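Local coordinates for protein serine proteinase inhibitor A (Sagittaria sagittifolia, PDB 3E8L) that inhibits serine proteases, with two reactive sites that probably let it hold trypsin and chymotrypsin at the same time, and probably inhibits kallikrein weakly, at residues R134-E137 with Y142-A145; V159-F162 with R167-L170. The protein carries 2 engineered substitutions. One frame throughout, in Å; residues are numbered along the deposited sequence.

Both contacts are antiparallel pairings within beta hairpins of one beta-trefoil, and they lie in series along the chain, neither nested nor crossed. Coming from the N-terminal side, contact 1 closes first: 134-137 leads through a four-residue connection into 142-145. The chain then runs on past the C147–C156 disulfide to V159, where contact 2 opens; its hairpin closes when 167-170 pairs with 159-162. Their centres lie about 15 Å apart, yet the two touch directly, since L144 O and V159 N are 2.8 Å apart, a probable hydrogen bond. The second strand of contact 1 is thereby tied to the first strand of contact 2.

Contact 1: R134-E137 with Y142-A145; sequences RSTE and YKLA
R134 and K143 form an antiparallel hydrogen-bonded pair in a beta hairpin of the beta-trefoil, joining strands 130-135 and 142-147. Two backbone bonds define the pair. R134 N donates to K143 O at 2.8 Å. K143 N returns a bond to R134 O at 3.0 Å, and both bonds are fairly straight. The R134 side chain, extended from CG to NE, runs along the neighbouring strand and lays one face of its guanidinium over A145, whose CB sits 3.6 Å from CZ and above the centre of the group. The polar rim is held from outside, by a salt bridge from NE to E132 and a hydrogen bond from NH2 to the C156 carbonyl. At S135 the side chain turns from the partner strand, and OG bonds to a polar side chain of another protein chain. The Y142 ring turns its edge to the R134 carbonyl, with CD1 3.4 Å from R134 O, while its hydroxyl bonds to V12 N. Next, the T136 side chain crosses the bent K143 chain at about a right angle, placing OG1 3.7 Å from K143 CE.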
# COMPACT_ATOMS: atom_id res chain seq x y z
N ARG A 134 -8.51 10.73 -11.27
CA ARG A 134 -8.36 12.05 -11.85
C ARG A 134 -9.58 12.33 -12.70
O ARG A 134 -10.14 11.41 -13.31
CB ARG A 134 -7.10 12.13 -12.70
CG ARG A 134 -5.84 12.34 -11.91
CD ARG A 134 -4.66 12.47 -12.84
NE ARG A 134 -3.40 12.45 -12.10
CZ ARG A 134 -2.21 12.19 -12.64
NH1 ARG A 134 -2.10 11.93 -13.93
NH2 ARG A 134 -1.13 12.21 -11.87
N SER A 135 -9.98 13.60 -12.76
CA SER A 135 -11.18 13.99 -13.49
C SER A 135 -11.03 13.90 -15.01
O SER A 135 -9.92 13.92 -15.56
CB SER A 135 -11.62 15.39 -13.08
OG SER A 135 -10.69 16.34 -13.57
N THR A 136 -12.18 13.81 -15.67
CA THR A 136 -12.30 13.74 -17.13
C THR A 136 -13.31 14.80 -17.51
O THR A 136 -13.95 15.38 -16.63
CB THR A 136 -12.74 12.30 -17.55
OG1 THR A 136 -11.62 11.43 -17.41
CG2 THR A 136 -13.26 12.21 -18.96
N GLU A 137 -13.45 15.06 -18.82
CA GLU A 137 -14.42 16.01 -19.35
C GLU A 137 -15.84 15.68 -18.92
O GLU A 137 -16.71 16.57 -18.90
CB GLU A 137 -14.38 16.03 -20.88
CG GLU A 137 -13.09 16.54 -21.51
CD GLU A 137 -12.84 18.03 -21.27
OE1 GLU A 137 -13.67 18.70 -20.62
OE2 GLU A 137 -11.78 18.54 -21.73
N TYR A 142 -13.44 8.64 -14.97
CA TYR A 142 -12.14 9.01 -14.46
C TYR A 142 -10.97 8.31 -15.11
O TYR A 142 -11.12 7.25 -15.70
CB TYR A 142 -12.08 8.78 -12.94
CG TYR A 142 -13.22 9.45 -12.20
CD1 TYR A 142 -13.14 10.79 -11.81
CD2 TYR A 142 -14.39 8.74 -11.90
CE1 TYR A 142 -14.18 11.41 -11.15
CE2 TYR A 142 -15.44 9.35 -11.24
CZ TYR A 142 -15.34 10.69 -10.86
OH TYR A 142 -16.39 11.30 -10.19
N LYS A 143 -9.80 8.94 -15.00
CA LYS A 143 -8.54 8.32 -15.35
C LYS A 143 -7.88 7.91 -14.04
O LYS A 143 -7.91 8.68 -13.07
CB LYS A 143 -7.66 9.31 -16.12
CG LYS A 143 -7.86 9.24 -17.64
CD LYS A 143 -7.19 10.38 -18.40
CE LYS A 143 -8.19 11.45 -18.81
NZ LYS A 143 -7.93 12.00 -20.19
N LEU A 144 -7.30 6.71 -14.00
CA LEU A 144 -6.52 6.32 -12.83
C LEU A 144 -5.06 6.73 -12.98
O LEU A 144 -4.52 6.77 -14.09
CB LEU A 144 -6.62 4.81 -12.57
CG LEU A 144 -8.04 4.24 -12.44
CD1 LEU A 144 -8.00 2.69 -12.37
CD2 LEU A 144 -8.82 4.86 -11.27
N ALA A 145 -4.41 7.02 -11.86
CA ALA A 145 -2.98 7.29 -11.81
C ALA A 145 -2.35 6.50 -10.67
O ALA A 145 -3.01 6.20 -9.67
CB ALA A 145 -2.70 8.76 -11.66

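Contact 2: V159-F162 with R167-L170; sequences VGSF and RTLL
Two backbone hydrogen bonds between F162 and L169 anchor this antiparallel hairpin of the beta-trefoil. F162 N reaches L169 O at 2.7 Å, and L169 N reaches F162 O at 2.9 Å; the second is the straighter at hydrogen. The adjoining S161–L170 pair is of the non-hydrogen-bonded type, and weaker CA-H...O contacts flank it: S161 CA lies 3.3 Å from L169 O, and L170 CA lies 3.4 Å from G160 O. L169 O therefore receives both the amide of F162 and the CA-H of S161.

Around this polar centre the side chains divide by face. On the face of F162 and L169, the phenylalanine ring turns its edge to the opposite backbone, with L169 O and the carbonyl carbon of L170 near the ring plane. On the face of S161 and L170, S161 CB meets the methyl of T168, CG2, at 3.7 Å. That methyl is placed by the first torsion of T168, which sets CG2 anti to the backbone N. Farther along, the V159 and L170 side chains cross at about a right angle, and V159 CG1 touches L170 CD1 at 4.1 Å, while L170 CD2 lies 3.8 Å from G160 O.

The axes of the short segments 159-162 and 167-170 approach to 4.5 Å at 157°, so the pair is antiparallel with a modest twist. Beyond it, the F162 ring meets that of F114 with planes at about 45°. L169 packs on L46, Y54, Y56 and F114, and V159 joins L170 on I117. Backbone bonds from T168 to E57 and from L170 to V55 fasten strand 167-172 to strand 52-57, with strands 43-49 and 113-119 contributing the other packing surfaces.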
# COMPACT_ATOMS: atom_id res chain seq x y z
N VAL A 159 -2.46 5.54 -15.58
CA VAL A 159 -2.68 4.13 -15.91
C VAL A 159 -3.47 4.02 -17.21
O VAL A 159 -4.48 4.70 -17.41
CB VAL A 159 -3.45 3.45 -14.80
CG1 VAL A 159 -4.07 2.15 -15.27
CG2 VAL A 159 -2.54 3.21 -13.59
N GLY A 160 -2.99 3.17 -18.12
CA GLY A 160 -3.68 2.88 -19.38
C GLY A 160 -3.78 1.39 -19.68
O GLY A 160 -3.38 0.55 -18.87
N SER A 161 -4.30 1.05 -20.85
CA SER A 161 -4.54 -0.34 -21.19
C SER A 161 -3.57 -0.90 -22.24
O SER A 161 -3.13 -0.16 -23.15
CB SER A 161 -5.97 -0.50 -21.70
OG SER A 161 -6.11 0.16 -22.94
N PHE A 162 -3.27 -2.19 -22.13
CA PHE A 162 -2.44 -2.92 -23.09
C PHE A 162 -3.12 -4.19 -23.61
O PHE A 162 -3.55 -5.03 -22.81
CB PHE A 162 -1.10 -3.32 -22.45
CG PHE A 162 -0.26 -2.16 -22.03
CD1 PHE A 162 0.72 -1.65 -22.88
CD2 PHE A 162 -0.41 -1.59 -20.76
CE1 PHE A 162 1.53 -0.57 -22.49
CE2 PHE A 162 0.39 -0.51 -20.37
CZ PHE A 162 1.37 -0.00 -21.24
N ARG A 167 -6.22 -10.19 -24.34
CA ARG A 167 -6.80 -9.67 -23.10
C ARG A 167 -6.34 -8.23 -22.83
O ARG A 167 -5.19 -7.86 -23.10
CB ARG A 167 -6.52 -10.59 -21.91
CG ARG A 167 -7.23 -11.93 -22.03
CD ARG A 167 -7.08 -12.79 -20.80
NE ARG A 167 -7.14 -14.22 -21.15
CZ ARG A 167 -8.11 -15.06 -20.77
NH1 ARG A 167 -9.13 -14.64 -20.01
NH2 ARG A 167 -8.07 -16.35 -21.16
N THR A 168 -7.26 -7.41 -22.32
CA THR A 168 -6.94 -6.05 -22.01
C THR A 168 -6.43 -5.92 -20.57
O THR A 168 -7.16 -6.12 -19.61
CB THR A 168 -8.15 -5.14 -22.28
OG1 THR A 168 -8.44 -5.15 -23.69
CG2 THR A 168 -7.85 -3.71 -21.84
N LEU A 169 -5.14 -5.61 -20.43
CA LEU A 169 -4.49 -5.48 -19.13
C LEU A 169 -4.14 -4.03 -18.82
O LEU A 169 -3.90 -3.23 -19.72
CB LEU A 169 -3.21 -6.33 -19.09
CG LEU A 169 -3.31 -7.81 -18.78
CD1 LEU A 169 -3.95 -8.59 -19.95
CD2 LEU A 169 -1.91 -8.34 -18.43
N LEU A 170 -4.08 -3.71 -17.54
CA LEU A 170 -3.76 -2.35 -17.15
C LEU A 170 -2.28 -2.27 -16.84
O LEU A 170 -1.70 -3.22 -16.32
CB LEU A 170 -4.58 -1.95 -15.92
CG LEU A 170 -6.09 -1.82 -16.08
CD1 LEU A 170 -6.61 -1.06 -14.92
CD2 LEU A 170 -6.43 -1.10 -17.38